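Local coordinates for ribosome-inactivating protein (Lychnis chalcedonica, PDB 2G5X) that is a plant ribosome-inactivating protein, a single chain in which a mixed beta sheet packs against a group of helices, at residues D18-E23 against Q166-A171; E22-G27 against L61-S66; K12-L17 against Q180-G185; A68-F73 against K159-S164. All blocks are in the same frame, centred on the assembly; numbering follows the deposited sequence.

Interaction 1: residues D18-E23 against Q166-A171; sequences DSLREE and QMVAEA
R21 and L20 of helix 10-25 reach V168 and A171 of helix 154-173 in two ways, one polar and one apolar. The polar link is the hydrogen bond from R21 NH2 to the backbone carbonyl A171 O, 2.8 Å long and bent, with an N-H...O angle of 140°. The oxygen lies near the edge of the guanidinium but 19° out of its plane. R21 carries CG anti to its carbonyl carbon (chi1 -73°) and runs extended from CG to NE, which spans the gap between the helices.

A salt bridge one turn back on the same helix steadies the group: R21 NH1 meets D18 OD1 at 3.0 Å, almost in the guanidinium plane but from above the carboxylate plane. R21 NE donates to A172 O, and R21 NH2 also pairs with E178.

The apolar link is one methyl pair. L20 CD2 lies 3.4 Å from V168 CG1, tighter than usual for two carbons, and the side chains cross at about a right angle. Around V168 the helix widens into a pi-type turn, where A171 N makes a weak bond to Q166 O.

With NE, NH1 and NH2 all bonded, the buried guanidinium has little rotation left; its charge is probably balanced by D18 and E178 while it joins helix 10-25 to helices 154-173 and 175-184.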
loop_
_atom_site.group_PDB
_atom_site.type_symbol
_atom_site.label_atom_id
_atom_site.label_comp_id
_atom_site.label_asym_id
_atom_site.label_seq_id
_atom_site.Cartn_x
_atom_site.Cartn_y
_atom_site.Cartn_z
ATOM N N ASP A 18 -10.663 -5.390 2.958
ATOM C CA ASP A 18 -11.347 -6.479 2.266
ATOM C C ASP A 18 -11.691 -6.038 0.848
ATOM O O ASP A 18 -11.576 -6.822 -0.095
ATOM C CB ASP A 18 -12.624 -6.904 3.008
ATOM C CG ASP A 18 -12.346 -7.868 4.153
ATOM O OD1 ASP A 18 -11.258 -8.484 4.166
ATOM O OD2 ASP A 18 -13.223 -8.025 5.031
ATOM N N SER A 19 -12.097 -4.780 0.690
ATOM C CA SER A 19 -12.432 -4.260 -0.637
ATOM C C SER A 19 -11.194 -4.285 -1.521
ATOM O O SER A 19 -11.253 -4.678 -2.685
ATOM C CB SER A 19 -12.961 -2.826 -0.547
ATOM O OG SER A 19 -13.022 -2.224 -1.826
ATOM N N LEU A 20 -10.066 -3.862 -0.961
ATOM C CA LEU A 20 -8.810 -3.843 -1.699
ATOM C C LEU A 20 -8.371 -5.258 -2.089
ATOM O O LEU A 20 -7.962 -5.496 -3.226
ATOM C CB LEU A 20 -7.719 -3.166 -0.859
ATOM C CG LEU A 20 -6.316 -3.113 -1.475
ATOM C CD1 LEU A 20 -6.370 -2.451 -2.847
ATOM C CD2 LEU A 20 -5.382 -2.348 -0.543
ATOM N N ARG A 21 -8.455 -6.192 -1.146
ATOM C CA ARG A 21 -8.068 -7.574 -1.408
ATOM C C ARG A 21 -8.861 -8.158 -2.571
ATOM O O ARG A 21 -8.300 -8.820 -3.445
ATOM C CB ARG A 21 -8.280 -8.433 -0.156
ATOM C CG ARG A 21 -7.257 -8.189 0.948
ATOM C CD ARG A 21 -7.810 -8.587 2.310
ATOM N NE ARG A 21 -6.833 -8.391 3.377
ATOM C CZ ARG A 21 -7.145 -8.260 4.664
ATOM N NH1 ARG A 21 -8.414 -8.304 5.054
ATOM N NH2 ARG A 21 -6.187 -8.074 5.561
ATOM N N GLU A 22 -10.166 -7.909 -2.574
ATOM C CA GLU A 22 -11.038 -8.414 -3.630
ATOM C C GLU A 22 -10.646 -7.860 -4.997
ATOM O O GLU A 22 -10.706 -8.573 -6.000
ATOM C CB GLU A 22 -12.498 -8.054 -3.335
ATOM C CG GLU A 22 -13.088 -8.747 -2.117
ATOM C CD GLU A 22 -13.423 -10.210 -2.368
ATOM O OE1 GLU A 22 -13.777 -10.910 -1.400
ATOM O OE2 GLU A 22 -13.341 -10.660 -3.532
ATOM N N GLU A 23 -10.246 -6.592 -5.045
ATOM C CA GLU A 23 -9.855 -5.990 -6.317
ATOM C C GLU A 23 -8.616 -6.665 -6.904
ATOM O O GLU A 23 -8.535 -6.883 -8.114
ATOM C CB GLU A 23 -9.617 -4.487 -6.149
ATOM C CG GLU A 23 -10.896 -3.692 -5.942
ATOM C CD GLU A 23 -11.933 -3.980 -7.016
ATOM O OE1 GLU A 23 -12.942 -4.657 -6.715
ATOM O OE2 GLU A 23 -11.731 -3.540 -8.164
ATOM N N GLN A 166 2.960 -0.064 4.487
ATOM C CA GLN A 166 2.745 -0.877 5.681
ATOM C C GLN A 166 1.267 -1.023 6.037
ATOM O O GLN A 166 0.770 -2.134 6.220
ATOM C CB GLN A 166 3.474 -0.254 6.877
ATOM C CG GLN A 166 4.986 -0.295 6.789
ATOM C CD GLN A 166 5.557 -1.613 7.266
ATOM O OE1 GLN A 166 5.165 -2.680 6.794
ATOM N NE2 GLN A 166 6.492 -1.547 8.210
ATOM N N MET A 167 0.571 0.108 6.127
ATOM C CA MET A 167 -0.834 0.127 6.518
ATOM C C MET A 167 -1.850 -0.312 5.469
ATOM O O MET A 167 -2.960 -0.715 5.818
ATOM C CB MET A 167 -1.195 1.525 7.034
ATOM C CG MET A 167 -0.406 1.933 8.279
ATOM S SD MET A 167 -0.766 3.603 8.869
ATOM C CE MET A 167 -2.356 3.359 9.646
ATOM N N VAL A 168 -1.474 -0.249 4.195
ATOM C CA VAL A 168 -2.386 -0.640 3.124
ATOM C C VAL A 168 -1.992 -1.960 2.454
ATOM O O VAL A 168 -2.741 -2.935 2.518
ATOM C CB VAL A 168 -2.488 0.476 2.044
ATOM C CG1 VAL A 168 -3.503 0.088 0.973
ATOM C CG2 VAL A 168 -2.897 1.795 2.694
ATOM N N ALA A 169 -0.813 -2.002 1.838
ATOM C CA ALA A 169 -0.368 -3.208 1.140
ATOM C C ALA A 169 -0.012 -4.402 2.028
ATOM O O ALA A 169 -0.535 -5.499 1.833
ATOM C CB ALA A 169 0.810 -2.871 0.225
ATOM N N GLU A 170 0.875 -4.204 2.997
ATOM C CA GLU A 170 1.270 -5.308 3.868
ATOM C C GLU A 170 0.098 -5.807 4.710
ATOM O O GLU A 170 -0.042 -7.013 4.941
ATOM C CB GLU A 170 2.437 -4.885 4.765
ATOM C CG GLU A 170 3.666 -4.411 3.987
ATOM C CD GLU A 170 4.415 -5.532 3.271
ATOM O OE1 GLU A 170 3.828 -6.605 3.016
ATOM O OE2 GLU A 170 5.604 -5.326 2.946
ATOM N N ALA A 171 -0.745 -4.884 5.164
ATOM C CA ALA A 171 -1.913 -5.253 5.962
ATOM C C ALA A 171 -2.892 -6.050 5.096
ATOM O O ALA A 171 -3.567 -6.959 5.579
ATOM C CB ALA A 171 -2.596 -4.001 6.516
#

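Interaction 2: residues E22-G27 against L61-S66; sequences EEFGRG and LAFRAS
F24 and F63 both carry CG anti to the carbonyl carbon (chi1 -77° and -65°), which swings the F24 ring from the last turn of helix 10-25 to the end of strand 58-64 and carries the F63 ring away from it. The rim of the F24 ring meets F63 CB (F24 CZ to F63 CB, 3.8 Å), which sits at that ring's edge near its plane, and the backbone of R64 and A65. F24 CD2 comes within 3.6 Å of A65 O and F24 CE2 within 3.8 Å of R64 O, both oxygens obliquely placed to the ring. A65 CA touches the same edge.

The backbones are closest here, with F24 CA 5.6 Å from A65 CA, and a water bridges them. It donates to F24 O at 2.7 Å and to A65 O at 2.7 Å, joining a carbonyl near the helix end to one just past the strand.

The ring fills the join between helix and sheet with A68, V46 and L230 also against it. One water thus gives each carbonyl a proton donor where the two backbones offer each other none, so the polar link runs through that water while the ring supplies the apolar contact.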
loop_
_atom_site.group_PDB
_atom_site.type_symbol
_atom_site.label_atom_id
_atom_site.label_comp_id
_atom_site.label_asym_id
_atom_site.label_seq_id
_atom_site.Cartn_x
_atom_site.Cartn_y
_atom_site.Cartn_z
ATOM N N GLU A 22 -10.166 -7.909 -2.574
ATOM C CA GLU A 22 -11.038 -8.414 -3.630
ATOM C C GLU A 22 -10.646 -7.860 -4.997
ATOM O O GLU A 22 -10.706 -8.573 -6.000
ATOM C CB GLU A 22 -12.498 -8.054 -3.335
ATOM C CG GLU A 22 -13.088 -8.747 -2.117
ATOM C CD GLU A 22 -13.423 -10.210 -2.368
ATOM O OE1 GLU A 22 -13.777 -10.910 -1.400
ATOM O OE2 GLU A 22 -13.341 -10.660 -3.532
ATOM N N GLU A 23 -10.246 -6.592 -5.045
ATOM C CA GLU A 23 -9.855 -5.990 -6.317
ATOM C C GLU A 23 -8.616 -6.665 -6.904
ATOM O O GLU A 23 -8.535 -6.883 -8.114
ATOM C CB GLU A 23 -9.617 -4.487 -6.149
ATOM C CG GLU A 23 -10.896 -3.692 -5.942
ATOM C CD GLU A 23 -11.933 -3.980 -7.016
ATOM O OE1 GLU A 23 -12.942 -4.657 -6.715
ATOM O OE2 GLU A 23 -11.731 -3.540 -8.164
ATOM N N PHE A 24 -7.649 -6.999 -6.054
ATOM C CA PHE A 24 -6.442 -7.673 -6.526
ATOM C C PHE A 24 -6.772 -9.066 -7.063
ATOM O O PHE A 24 -6.132 -9.545 -7.996
ATOM C CB PHE A 24 -5.414 -7.816 -5.397
ATOM C CG PHE A 24 -4.659 -6.551 -5.086
ATOM C CD1 PHE A 24 -4.748 -5.965 -3.827
ATOM C CD2 PHE A 24 -3.830 -5.966 -6.041
ATOM C CE1 PHE A 24 -4.020 -4.814 -3.521
ATOM C CE2 PHE A 24 -3.099 -4.817 -5.746
ATOM C CZ PHE A 24 -3.194 -4.241 -4.483
ATOM N N GLY A 25 -7.776 -9.715 -6.479
ATOM C CA GLY A 25 -8.123 -11.056 -6.919
ATOM C C GLY A 25 -9.304 -11.244 -7.858
ATOM O O GLY A 25 -9.665 -12.382 -8.164
ATOM N N ARG A 26 -9.910 -10.163 -8.337
ATOM C CA ARG A 26 -11.061 -10.319 -9.222
ATOM C C ARG A 26 -10.693 -11.001 -10.535
ATOM O O ARG A 26 -9.600 -10.806 -11.064
ATOM C CB ARG A 26 -11.723 -8.963 -9.503
ATOM C CG ARG A 26 -10.916 -8.018 -10.374
ATOM C CD ARG A 26 -11.647 -6.691 -10.553
ATOM N NE ARG A 26 -10.894 -5.763 -11.392
ATOM C CZ ARG A 26 -11.162 -4.466 -11.499
ATOM N NH1 ARG A 26 -12.169 -3.934 -10.819
ATOM N NH2 ARG A 26 -10.416 -3.696 -12.279
ATOM N N GLY A 27 -11.607 -11.818 -11.049
ATOM C CA GLY A 27 -11.350 -12.496 -12.307
ATOM C C GLY A 27 -11.234 -14.005 -12.239
ATOM O O GLY A 27 -11.618 -14.697 -13.186
ATOM N N LEU A 61 -3.625 6.388 -4.427
ATOM C CA LEU A 61 -2.468 5.512 -4.597
ATOM C C LEU A 61 -2.701 4.532 -5.741
ATOM O O LEU A 61 -3.828 4.096 -5.966
ATOM C CB LEU A 61 -2.221 4.703 -3.321
ATOM C CG LEU A 61 -2.048 5.441 -1.993
ATOM C CD1 LEU A 61 -1.931 4.425 -0.857
ATOM C CD2 LEU A 61 -0.813 6.316 -2.053
ATOM N N ALA A 62 -1.631 4.168 -6.445
ATOM C CA ALA A 62 -1.734 3.215 -7.549
ATOM C C ALA A 62 -0.841 2.004 -7.287
ATOM O O ALA A 62 0.372 2.144 -7.137
ATOM C CB ALA A 62 -1.339 3.880 -8.864
ATOM N N PHE A 63 -1.446 0.818 -7.226
ATOM C CA PHE A 63 -0.699 -0.419 -6.985
ATOM C C PHE A 63 -0.727 -1.350 -8.191
ATOM O O PHE A 63 -1.787 -1.566 -8.784
ATOM C CB PHE A 63 -1.286 -1.208 -5.805
ATOM C CG PHE A 63 -1.180 -0.516 -4.478
ATOM C CD1 PHE A 63 -2.199 0.319 -4.030
ATOM C CD2 PHE A 63 -0.074 -0.725 -3.659
ATOM C CE1 PHE A 63 -2.120 0.936 -2.780
ATOM C CE2 PHE A 63 0.018 -0.114 -2.412
ATOM C CZ PHE A 63 -1.009 0.717 -1.970
ATOM N N ARG A 64 0.431 -1.906 -8.546
ATOM C CA ARG A 64 0.501 -2.865 -9.647
ATOM C C ARG A 64 -0.324 -4.058 -9.152
ATOM O O ARG A 64 -0.096 -4.561 -8.054
ATOM C CB ARG A 64 1.957 -3.270 -9.915
ATOM C CG ARG A 64 2.129 -4.410 -10.924
ATOM C CD ARG A 64 3.565 -4.483 -11.464
ATOM N NE ARG A 64 3.855 -3.361 -12.357
ATOM C CZ ARG A 64 4.719 -2.384 -12.094
ATOM N NH1 ARG A 64 5.405 -2.378 -10.957
ATOM N NH2 ARG A 64 4.882 -1.397 -12.963
ATOM N N ALA A 65 -1.283 -4.497 -9.963
ATOM C CA ALA A 65 -2.194 -5.582 -9.591
ATOM C C ALA A 65 -1.627 -6.990 -9.425
ATOM O O ALA A 65 -2.180 -7.801 -8.678
ATOM C CB ALA A 65 -3.359 -5.614 -10.577
ATOM N N SER A 66 -0.529 -7.289 -10.106
ATOM C CA SER A 66 0.062 -8.618 -10.020
ATOM C C SER A 66 0.769 -8.912 -8.703
ATOM O O SER A 66 0.838 -10.070 -8.279
ATOM C CB SER A 66 1.056 -8.824 -11.166
ATOM O OG SER A 66 2.117 -7.889 -11.086
HETATM O O HOH W 1 -4.087 -9.360 -9.764
#

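Interaction 3: residues K12-L17 against Q180-G185; sequences KYSSFL and QVINRG
Y13 and I182 mark the closest backbone approach of two nearly antiparallel helices, their CA atoms 8.0 Å apart and the axes of segments 12-17 and 180-184 11.0 Å apart at 168°. Y13 fills much of that gap. Its CG stands anti to the backbone N (chi1 173°), which sends the ring across to the other helix, at about a right angle to the side chain of V181. The phenol end abuts that valine: Y13 OH lies 3.5 Å from V181 CG1 and 3.6 Å from V181 CG2, while CE2 and CZ of the ring also touch CG1. I182 comes to the ring from another direction, its CG1 at the edge near the plane, 4.0 Å from Y13 CD2. L17, one turn on, lays its CG over one ring face toward the rim.

In the fold, helix 10-25 here packs against helix 175-184, which follows helix 154-173 in the chain. The Y13 hydroxyl reaches that third helix as well, in a hydrogen bond with M167 O. This carbonyl lies in the widened turn at 166-170, which is consistent with its being left for the tyrosine.

At the more open side of the interface, S14 OG is 3.2 Å from I182 CD1, a close approach of a methyl to an oxygen. The hydroxyl is engaged with E178 OE2 in a hydrogen bond and with S10 O in a weaker one. I182 has an extended tip (chi2 171°), placing CD1 against S14 while CG1 stays beside the tyrosine.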
loop_
_atom_site.group_PDB
_atom_site.type_symbol
_atom_site.label_atom_id
_atom_site.label_comp_id
_atom_site.label_asym_id
_atom_site.label_seq_id
_atom_site.Cartn_x
_atom_site.Cartn_y
_atom_site.Cartn_z
ATOM N N LYS A 12 -14.077 0.481 9.607
ATOM C CA LYS A 12 -13.936 1.035 8.261
ATOM C C LYS A 12 -12.589 0.649 7.654
ATOM O O LYS A 12 -12.475 0.448 6.445
ATOM C CB LYS A 12 -14.077 2.562 8.293
ATOM C CG LYS A 12 -15.494 3.053 8.580
ATOM C CD LYS A 12 -16.459 2.588 7.499
ATOM C CE LYS A 12 -17.872 3.109 7.732
ATOM N NZ LYS A 12 -17.926 4.597 7.706
ATOM N N TYR A 13 -11.570 0.549 8.499
ATOM C CA TYR A 13 -10.242 0.163 8.038
ATOM C C TYR A 13 -10.286 -1.280 7.524
ATOM O O TYR A 13 -9.783 -1.571 6.437
ATOM C CB TYR A 13 -9.236 0.280 9.188
ATOM C CG TYR A 13 -7.847 -0.243 8.876
ATOM C CD1 TYR A 13 -7.039 0.373 7.916
ATOM C CD2 TYR A 13 -7.331 -1.341 9.563
ATOM C CE1 TYR A 13 -5.745 -0.097 7.651
ATOM C CE2 TYR A 13 -6.044 -1.818 9.308
ATOM C CZ TYR A 13 -5.257 -1.192 8.354
ATOM O OH TYR A 13 -3.987 -1.664 8.115
ATOM N N SER A 14 -10.891 -2.175 8.303
ATOM C CA SER A 14 -10.988 -3.582 7.912
ATOM C C SER A 14 -11.838 -3.791 6.662
ATOM O O SER A 14 -11.520 -4.639 5.831
ATOM C CB SER A 14 -11.552 -4.428 9.062
ATOM O OG SER A 14 -10.602 -4.577 10.106
ATOM N N SER A 15 -12.921 -3.030 6.527
ATOM C CA SER A 15 -13.775 -3.168 5.350
ATOM C C SER A 15 -13.014 -2.680 4.121
ATOM O O SER A 15 -13.126 -3.252 3.034
ATOM C CB SER A 15 -15.072 -2.371 5.526
ATOM O OG SER A 15 -15.726 -2.715 6.731
ATOM N N PHE A 16 -12.236 -1.619 4.307
ATOM C CA PHE A 16 -11.420 -1.053 3.241
ATOM C C PHE A 16 -10.440 -2.117 2.741
ATOM O O PHE A 16 -10.300 -2.327 1.537
ATOM C CB PHE A 16 -10.662 0.170 3.778
ATOM C CG PHE A 16 -9.433 0.524 2.994
ATOM C CD1 PHE A 16 -9.528 1.002 1.689
ATOM C CD2 PHE A 16 -8.177 0.384 3.568
ATOM C CE1 PHE A 16 -8.381 1.336 0.965
ATOM C CE2 PHE A 16 -7.024 0.714 2.857
ATOM C CZ PHE A 16 -7.125 1.191 1.554
ATOM N N LEU A 17 -9.770 -2.795 3.668
ATOM C CA LEU A 17 -8.813 -3.830 3.290
ATOM C C LEU A 17 -9.468 -4.984 2.534
ATOM O O LEU A 17 -8.893 -5.506 1.576
ATOM C CB LEU A 17 -8.089 -4.371 4.524
ATOM C CG LEU A 17 -7.125 -3.399 5.204
ATOM C CD1 LEU A 17 -6.476 -4.091 6.390
ATOM C CD2 LEU A 17 -6.062 -2.937 4.211
ATOM N N GLN A 180 -2.510 -6.116 13.895
ATOM C CA GLN A 180 -1.601 -5.263 14.653
ATOM C C GLN A 180 -2.000 -3.792 14.497
ATOM O O GLN A 180 -1.967 -3.028 15.461
ATOM C CB GLN A 180 -0.155 -5.473 14.193
ATOM C CG GLN A 180 0.403 -6.852 14.533
ATOM C CD GLN A 180 0.498 -7.089 16.032
ATOM O OE1 GLN A 180 0.008 -8.095 16.550
ATOM N NE2 GLN A 180 1.134 -6.162 16.736
ATOM N N VAL A 181 -2.388 -3.394 13.288
ATOM C CA VAL A 181 -2.790 -2.009 13.054
ATOM C C VAL A 181 -4.083 -1.684 13.803
ATOM O O VAL A 181 -4.216 -0.616 14.404
ATOM C CB VAL A 181 -2.981 -1.728 11.543
ATOM C CG1 VAL A 181 -3.485 -0.301 11.330
ATOM C CG2 VAL A 181 -1.664 -1.932 10.818
ATOM N N ILE A 182 -5.034 -2.611 13.771
ATOM C CA ILE A 182 -6.303 -2.404 14.461
ATOM C C ILE A 182 -6.104 -2.220 15.965
ATOM O O ILE A 182 -6.702 -1.328 16.573
ATOM C CB ILE A 182 -7.256 -3.601 14.254
ATOM C CG1 ILE A 182 -7.693 -3.677 12.794
ATOM C CG2 ILE A 182 -8.462 -3.471 15.175
ATOM C CD1 ILE A 182 -8.455 -4.943 12.455
ATOM N N ASN A 183 -5.258 -3.055 16.558
ATOM C CA ASN A 183 -5.025 -3.002 17.998
ATOM C C ASN A 183 -4.029 -1.966 18.505
ATOM O O ASN A 183 -4.154 -1.501 19.640
ATOM C CB ASN A 183 -4.587 -4.380 18.521
ATOM C CG ASN A 183 -5.689 -5.419 18.443
ATOM O OD1 ASN A 183 -5.784 -6.182 17.478
ATOM N ND2 ASN A 183 -6.533 -5.453 19.463
ATOM N N ARG A 184 -3.060 -1.595 17.675
ATOM C CA ARG A 184 -2.021 -0.660 18.099
ATOM C C ARG A 184 -1.882 0.630 17.296
ATOM O O ARG A 184 -1.152 1.535 17.711
ATOM C CB ARG A 184 -0.668 -1.379 18.084
ATOM C CG ARG A 184 -0.648 -2.713 18.820
ATOM C CD ARG A 184 0.558 -3.550 18.412
ATOM N NE ARG A 184 1.830 -2.907 18.732
ATOM C CZ ARG A 184 3.017 -3.381 18.363
ATOM N NH1 ARG A 184 3.093 -4.502 17.658
ATOM N NH2 ARG A 184 4.128 -2.738 18.695
ATOM N N GLY A 185 -2.564 0.730 16.159
ATOM C CA GLY A 185 -2.401 1.920 15.341
ATOM C C GLY A 185 -3.601 2.789 15.032
ATOM O O GLY A 185 -3.523 3.642 14.149
#

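Interaction 4: residues A68-F73 against K159-S164; sequences AYLVGF and KFALIS
F160 O, the backbone carbonyl of the residue whose ring meets F73 across the contact, is gripped twice by S164 one turn further along helix 154-173. S164 N donates to F160 O at 3.1 Å and S164 OG to the same oxygen at 3.0 Å, the two donors arriving from opposite faces of the carbonyl plane. The hydroxyl is thus turned back onto its own helix, and it also rests over one face of the F160 ring, 3.6 Å above the plane and toward the rim.

F160 holds CG anti to its backbone N (chi1 168°) and points its edge into the face of F73. This is a T-shaped pair, with ring centroids 5.8 Å apart and planes at 77°; the nearest atoms are F160 CE2 and F73 CG. Close by, L70 CD2 touches A161 CB at 4.1 Å, the methyl of the alanine meeting one branch of the leucine.

The contact packs helix 154-173 on strand 69-76, an inner strand of the mixed sheet, as a buried helix-on-sheet interface. L70 and F73 both point toward the helix, although they are three residues apart in sequence, where a regular strand would put them on opposite sides. Between them V71 and G72 leave the regular course, and G72 takes backbone angles that by themselves call for glycine. Just before L70, A68 and Y69 both face R64 of strand 58-64, a G1 beta bulge. I59 of that neighbouring strand touches both phenyl rings, and L140 of helix 137-145 lies against F160 and S164.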
loop_
_atom_site.group_PDB
_atom_site.type_symbol
_atom_site.label_atom_id
_atom_site.label_comp_id
_atom_site.label_asym_id
_atom_site.label_seq_id
_atom_site.Cartn_x
_atom_site.Cartn_y
_atom_site.Cartn_z
ATOM N N ALA A 68 0.755 -6.181 -5.908
ATOM C CA ALA A 68 0.383 -5.160 -4.923
ATOM C C ALA A 68 1.542 -4.205 -4.606
ATOM O O ALA A 68 1.736 -3.794 -3.464
ATOM C CB ALA A 68 -0.120 -5.834 -3.639
ATOM N N TYR A 69 2.289 -3.837 -5.641
ATOM C CA TYR A 69 3.443 -2.945 -5.516
ATOM C C TYR A 69 3.067 -1.485 -5.827
ATOM O O TYR A 69 2.491 -1.202 -6.872
ATOM C CB TYR A 69 4.525 -3.446 -6.474
ATOM C CG TYR A 69 5.892 -2.852 -6.282
ATOM C CD1 TYR A 69 6.310 -1.758 -7.038
ATOM C CD2 TYR A 69 6.783 -3.398 -5.361
ATOM C CE1 TYR A 69 7.583 -1.225 -6.884
ATOM C CE2 TYR A 69 8.060 -2.872 -5.197
ATOM C CZ TYR A 69 8.454 -1.788 -5.961
ATOM O OH TYR A 69 9.718 -1.271 -5.811
ATOM N N LEU A 70 3.398 -0.564 -4.920
ATOM C CA LEU A 70 3.078 0.860 -5.107
ATOM C C LEU A 70 3.970 1.532 -6.158
ATOM O O LEU A 70 5.195 1.538 -6.028
ATOM C CB LEU A 70 3.209 1.612 -3.775
ATOM C CG LEU A 70 2.851 3.106 -3.797
ATOM C CD1 LEU A 70 1.355 3.277 -4.025
ATOM C CD2 LEU A 70 3.265 3.759 -2.482
ATOM N N VAL A 71 3.353 2.113 -7.187
ATOM C CA VAL A 71 4.113 2.765 -8.254
ATOM C C VAL A 71 4.029 4.292 -8.281
ATOM O O VAL A 71 4.781 4.939 -9.013
ATOM C CB VAL A 71 3.692 2.234 -9.651
ATOM C CG1 VAL A 71 3.888 0.716 -9.716
ATOM C CG2 VAL A 71 2.241 2.602 -9.942
ATOM N N GLY A 72 3.131 4.869 -7.487
ATOM C CA GLY A 72 2.994 6.317 -7.459
ATOM C C GLY A 72 1.672 6.768 -6.866
ATOM O O GLY A 72 0.925 5.952 -6.323
ATOM N N PHE A 73 1.375 8.062 -6.971
ATOM C CA PHE A 73 0.128 8.606 -6.437
ATOM C C PHE A 73 -0.320 9.881 -7.157
ATOM O O PHE A 73 0.460 10.522 -7.863
ATOM C CB PHE A 73 0.267 8.899 -4.938
ATOM C CG PHE A 73 1.235 10.010 -4.619
ATOM C CD1 PHE A 73 2.586 9.741 -4.425
ATOM C CD2 PHE A 73 0.795 11.330 -4.535
ATOM C CE1 PHE A 73 3.487 10.770 -4.153
ATOM C CE2 PHE A 73 1.686 12.368 -4.264
ATOM C CZ PHE A 73 3.036 12.087 -4.072
ATOM N N LYS A 159 8.581 8.962 3.191
ATOM C CA LYS A 159 7.949 8.641 4.465
ATOM C C LYS A 159 6.472 8.323 4.269
ATOM O O LYS A 159 5.963 7.342 4.812
ATOM C CB LYS A 159 8.113 9.810 5.437
ATOM C CG LYS A 159 9.522 9.988 5.959
ATOM C CD LYS A 159 9.503 10.725 7.289
ATOM C CE LYS A 159 8.486 10.134 8.245
ATOM N NZ LYS A 159 8.741 10.614 9.633
ATOM N N PHE A 160 5.792 9.155 3.483
ATOM C CA PHE A 160 4.376 8.957 3.194
ATOM C C PHE A 160 4.169 7.602 2.512
ATOM O O PHE A 160 3.243 6.862 2.842
ATOM C CB PHE A 160 3.865 10.083 2.282
ATOM C CG PHE A 160 2.499 9.825 1.706
ATOM C CD1 PHE A 160 1.382 9.775 2.528
ATOM C CD2 PHE A 160 2.336 9.610 0.341
ATOM C CE1 PHE A 160 0.117 9.511 2.002
ATOM C CE2 PHE A 160 1.073 9.343 -0.196
ATOM C CZ PHE A 160 -0.036 9.294 0.637
ATOM N N ALA A 161 5.039 7.282 1.561
ATOM C CA ALA A 161 4.945 6.017 0.832
ATOM C C ALA A 161 5.154 4.792 1.726
ATOM O O ALA A 161 4.410 3.819 1.639
ATOM C CB ALA A 161 5.957 6.003 -0.310
ATOM N N LEU A 162 6.169 4.836 2.584
ATOM C CA LEU A 162 6.451 3.710 3.469
ATOM C C LEU A 162 5.323 3.442 4.459
ATOM O O LEU A 162 4.978 2.288 4.711
ATOM C CB LEU A 162 7.763 3.945 4.220
ATOM C CG LEU A 162 9.034 3.735 3.397
ATOM C CD1 LEU A 162 10.241 4.236 4.175
ATOM C CD2 LEU A 162 9.185 2.256 3.059
ATOM N N ILE A 163 4.744 4.501 5.017
ATOM C CA ILE A 163 3.651 4.327 5.963
ATOM C C ILE A 163 2.449 3.730 5.232
ATOM O O ILE A 163 1.777 2.832 5.748
ATOM C CB ILE A 163 3.246 5.667 6.618
ATOM C CG1 ILE A 163 4.410 6.213 7.454
ATOM C CG2 ILE A 163 2.025 5.461 7.505
ATOM C CD1 ILE A 163 4.171 7.622 8.004
ATOM N N SER A 164 2.193 4.222 4.022
ATOM C CA SER A 164 1.079 3.728 3.218
ATOM C C SER A 164 1.277 2.258 2.844
ATOM O O SER A 164 0.331 1.472 2.869
ATOM C CB SER A 164 0.929 4.568 1.946
ATOM O OG SER A 164 0.513 5.890 2.251
#

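Overall arrangement
From the N terminus, helix 10-25 supplies one side of three contacts in turn. Segment 12-17 pairs with helix 175-184, so interaction 3 closes the longest loop and encloses the other three. Segment 18-23 meets helix 154-173 in interaction 1, and the last turn, sharing E22 and E23 with it, closes the short loop of interaction 2 on strand 58-64. Interaction 4 opens after that, joining the adjacent strand 69-76 to helix 154-173 within the span of interaction 1. Interactions 2 and 4 run in series, though their strands 58-64 and 69-76 are neighbours in the sheet, and none cross. V168 and A169 pack on F63, linking interactions 1 and 2; Y13 links 3 to 1.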